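PDB 5UIF: Ps01740 from Pseudomonas sp. UW4, which is a homologue of cis-3-chloroacrylic acid dehalogenase in the tautomerase superfamily and probably shares hydrolytic dehalogenase chemistry with it. Local coordinates for residues A[84-87]-A[88-92]; A[5-9]-A[10-14]. One frame throughout, in Å; residues are numbered along the deposited sequence.

Contact 1 of 2, residues A[84-87]-A[88-92]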
# COMPACT_ATOMS: atom_id res chain seq x y z
N THR A 84 7.42 -15.19 -8.00
CA THR A 84 8.83 -14.96 -7.71
C THR A 84 9.73 -15.50 -8.82
O THR A 84 10.64 -14.82 -9.27
CB THR A 84 9.24 -15.61 -6.37
OG1 THR A 84 8.35 -15.17 -5.33
CG2 THR A 84 10.66 -15.23 -6.01
N ASP A 85 9.46 -16.74 -9.24
CA ASP A 85 10.23 -17.37 -10.31
C ASP A 85 10.12 -16.59 -11.61
O ASP A 85 11.11 -16.42 -12.33
CB ASP A 85 9.77 -18.81 -10.53
CG ASP A 85 10.28 -19.76 -9.47
OD1 ASP A 85 11.35 -19.48 -8.88
OD2 ASP A 85 9.63 -20.80 -9.23
N VAL A 86 8.92 -16.12 -11.91
CA VAL A 86 8.66 -15.37 -13.14
C VAL A 86 9.39 -14.03 -13.15
O VAL A 86 10.03 -13.68 -14.15
CB VAL A 86 7.14 -15.14 -13.34
CG1 VAL A 86 6.89 -13.97 -14.28
CG2 VAL A 86 6.47 -16.41 -13.85
N TYR A 87 9.30 -13.29 -12.05
CA TYR A 87 9.93 -11.97 -11.99
C TYR A 87 11.44 -12.05 -12.14
O TYR A 87 12.05 -11.20 -12.80
CB TYR A 87 9.58 -11.27 -10.67
CG TYR A 87 10.15 -9.87 -10.59
CD1 TYR A 87 9.47 -8.79 -11.13
CD2 TYR A 87 11.38 -9.63 -9.99
CE1 TYR A 87 9.99 -7.51 -11.07
CE2 TYR A 87 11.92 -8.36 -9.93
CZ TYR A 87 11.22 -7.30 -10.47
OH TYR A 87 11.74 -6.03 -10.40
N MET A 88 12.05 -13.06 -11.53
CA MET A 88 13.50 -13.24 -11.62
C MET A 88 13.91 -13.62 -13.04
O MET A 88 15.02 -13.32 -13.47
CB MET A 88 13.97 -14.30 -10.63
CG MET A 88 13.89 -13.88 -9.18
SD MET A 88 14.50 -15.16 -8.07
CE MET A 88 16.17 -15.39 -8.69
N ALA A 89 13.02 -14.29 -13.76
CA ALA A 89 13.30 -14.72 -15.12
C ALA A 89 13.12 -13.57 -16.11
O ALA A 89 13.84 -13.47 -17.10
CB ALA A 89 12.40 -15.88 -15.50
N VAL A 90 12.14 -12.71 -15.83
CA VAL A 90 11.85 -11.57 -16.70
C VAL A 90 12.88 -10.46 -16.52
O VAL A 90 13.30 -9.83 -17.49
CB VAL A 90 10.43 -11.02 -16.42
CG1 VAL A 90 10.23 -9.67 -17.10
CG2 VAL A 90 9.37 -12.02 -16.87
N THR A 91 13.30 -10.25 -15.28
CA THR A 91 14.16 -9.12 -14.94
C THR A 91 15.63 -9.50 -14.79
O THR A 91 16.52 -8.74 -15.18
CB THR A 91 13.70 -8.44 -13.64
OG1 THR A 91 13.78 -9.38 -12.56
CG2 THR A 91 12.26 -7.96 -13.78
N GLY A 92 15.88 -10.67 -14.22
CA GLY A 92 17.24 -11.10 -13.93
C GLY A 92 17.68 -10.64 -12.56
O GLY A 92 18.87 -10.59 -12.25
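Met-88 N bonds back to Thr-84 O and continues the last turns of helix 73-91, the helix of the beta-alpha-beta unit formed with strands 61-68 and 98-105. Units of this kind build the tautomerase fold. The bond is 3.2 Å from Met-88 N to Thr-84 O. CG of Met-88 passes 3.4 Å from the same Thr-84 O. The Thr-84 hydroxyl turns to Leu-80 O, one turn back.

Ala-89 N binds Asp-85 O and also makes a weak bond to Val-86 O.

Val-90 N takes Val-86 O at 2.9 Å. The two valines lie side by side and point the same way, with Val-86 CG1 4.1 Å from Val-90 CG2. Both rest on Leu-20 of helix 14-32, so this ridge joins the two helices.

Thr-91 grips Tyr-87 twice. Its N and its OG1 both donate to Tyr-87 O, from opposite faces of the carbonyl plane. The OG1 bond measures 2.5 Å to Tyr-87 O. Thr-91 OG1 lies between its own backbone N and carbonyl carbon (chi1 62°), which turns it back toward that oxygen and leaves CG2 over the tyrosine ring. There Thr-91 CG2 makes a CH-pi contact, 3.7 Å from the Tyr-87 ring centroid, over the face and offset toward the rim. The Tyr-87 ring is buried against Ala-61, Ile-63 and Val-98 of the sheet. Thr-91 OG1 also accepts from Ala-93 N, just past the helix, so the hydroxyl both donates and accepts.

Gly-92 is the first residue to leave the helix, with positive phi (89°), where a CB would jam against the carbonyl O of Thr-91. Its backbone still bonds back into the last turn, with Gly-92 N 2.9 Å from Met-88 O.

Contact 2 of 2, residues A[5-9]-A[10-14]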
# COMPACT_ATOMS: atom_id res chain seq x y z
N CYS A 5 3.18 -3.87 -8.03
CA CYS A 5 4.62 -4.06 -8.20
C CYS A 5 5.38 -2.76 -7.97
O CYS A 5 5.15 -1.76 -8.66
CB CYS A 5 4.92 -4.61 -9.59
SG CYS A 5 6.65 -5.06 -9.86
N GLN A 6 6.29 -2.77 -7.01
CA GLN A 6 7.09 -1.59 -6.69
C GLN A 6 8.57 -1.83 -6.97
O GLN A 6 9.22 -2.63 -6.29
CB GLN A 6 6.90 -1.19 -5.23
CG GLN A 6 5.60 -0.46 -4.95
CD GLN A 6 5.48 -0.02 -3.50
OE1 GLN A 6 6.19 -0.51 -2.63
NE2 GLN A 6 4.57 0.92 -3.24
N THR A 7 9.11 -1.13 -7.96
CA THR A 7 10.52 -1.23 -8.30
C THR A 7 11.15 0.16 -8.42
O THR A 7 10.44 1.17 -8.43
CB THR A 7 10.75 -1.99 -9.62
OG1 THR A 7 10.16 -1.26 -10.70
CG2 THR A 7 10.13 -3.38 -9.55
N VAL A 8 12.47 0.20 -8.50
CA VAL A 8 13.19 1.45 -8.72
C VAL A 8 12.99 1.89 -10.17
O VAL A 8 13.00 1.07 -11.08
CB VAL A 8 14.69 1.31 -8.40
CG1 VAL A 8 15.45 2.57 -8.76
CG2 VAL A 8 14.89 0.97 -6.93
N LYS A 9 12.80 3.19 -10.36
CA LYS A 9 12.58 3.78 -11.69
C LYS A 9 13.60 3.32 -12.73
O LYS A 9 14.80 3.51 -12.56
CB LYS A 9 12.60 5.31 -11.58
CG LYS A 9 12.38 6.04 -12.89
CD LYS A 9 12.38 7.54 -12.68
CE LYS A 9 12.06 8.29 -13.96
NZ LYS A 9 11.98 9.76 -13.74
N GLY A 10 13.10 2.71 -13.80
CA GLY A 10 13.95 2.26 -14.88
C GLY A 10 14.16 0.76 -14.90
O GLY A 10 14.83 0.22 -15.79
N THR A 11 13.59 0.07 -13.91
CA THR A 11 13.74 -1.38 -13.81
C THR A 11 12.95 -2.11 -14.89
O THR A 11 13.50 -2.94 -15.62
CB THR A 11 13.28 -1.89 -12.43
OG1 THR A 11 14.08 -1.30 -11.40
CG2 THR A 11 13.41 -3.41 -12.36
N LEU A 12 11.66 -1.80 -14.99
CA LEU A 12 10.78 -2.49 -15.93
C LEU A 12 10.49 -1.65 -17.17
O LEU A 12 10.33 -0.43 -17.09
CB LEU A 12 9.47 -2.86 -15.24
CG LEU A 12 9.59 -3.83 -14.06
CD1 LEU A 12 8.24 -4.07 -13.41
CD2 LEU A 12 10.20 -5.14 -14.54
N SER A 13 10.42 -2.32 -18.32
CA SER A 13 10.03 -1.69 -19.57
C SER A 13 8.54 -1.89 -19.81
O SER A 13 7.84 -2.44 -18.96
CB SER A 13 10.84 -2.25 -20.75
OG SER A 13 10.58 -3.63 -20.93
N GLU A 14 8.06 -1.43 -20.96
CA GLU A 14 6.66 -1.62 -21.33
C GLU A 14 6.39 -3.10 -21.57
O GLU A 14 5.39 -3.65 -21.10
CB GLU A 14 6.31 -0.80 -22.57
CG GLU A 14 5.23 0.25 -22.33
CD GLU A 14 4.59 0.74 -23.62
OE1 GLU A 14 5.34 1.10 -24.56
OE2 GLU A 14 3.34 0.76 -23.70
O HOH W 1 9.97 -0.18 -12.98
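Thr-11 closes a type II beta turn on Val-8 at the end of strand 2-8, and its side chain and backbone share one acceptor. OG1 of Thr-11 donates to Val-8 O at 2.6 Å. Thr-11 N reaches the same Val-8 O at 3.1 Å and lies in the carbonyl plane, while OG1 is tilted 18° from it. The hydroxyl is anti to the carbonyl carbon of Thr-11 (chi1 -61°). This torsion sets OG1 on the side of its own backbone N, from which it reaches Val-8 O.

The side chains of Thr-7 and Thr-11 meet obliquely. Thr-7 OG1 comes within 3.6 Å of Thr-11 CB. Water 1 lies 2.5 Å from Thr-7 OG1 and accepts from Leu-12 N, linking the strand to the loop after the turn. Cys-5 SG meets Leu-12 CD1 at 4.0 Å, an apolar contact farther back along the strand.

Gly-10 takes the third place of the turn with phi 105°, where a side chain would clash with Lys-9 O. Strand 40-46 bonds to the backbone of Cys-5 and Thr-7 and holds the first arm. Leu-12 touches Phe-43 of that strand and Leu-20 of helix 14-32. Ser-13 then N-caps this helix.

With an alanine at Thr-11, Val-8 O would probably keep only the backbone N as donor from the turn, and the packing of CG2 on Tyr-87 would be lost. Two donors on Val-8 O, with a water between strand and loop, imply a turn closed by polar bonds, with apolar packing alongside.

The two contacts lie in series along the chain, contact 2 before contact 1, yet they touch in space with centres 13 Å apart. Tyr-87 of contact 1 reaches into the turn of contact 2. Its OH lies 3.2 Å from Thr-7 CG2 and 3.7 Å from Thr-11 CG2. Thr-91 CG2 approaches Leu-12 CD2 at 3.6 Å. The end of helix 73-91 therefore packs on the loop that leads from strand 2-8 to helix 14-32. Gln-16 of helix 14-32 ties the two regions further, with NE2 on Val-90 O and OE1 on Ser-13 N. Leu-20 of that helix meets Tyr-87, Val-90 and Leu-12.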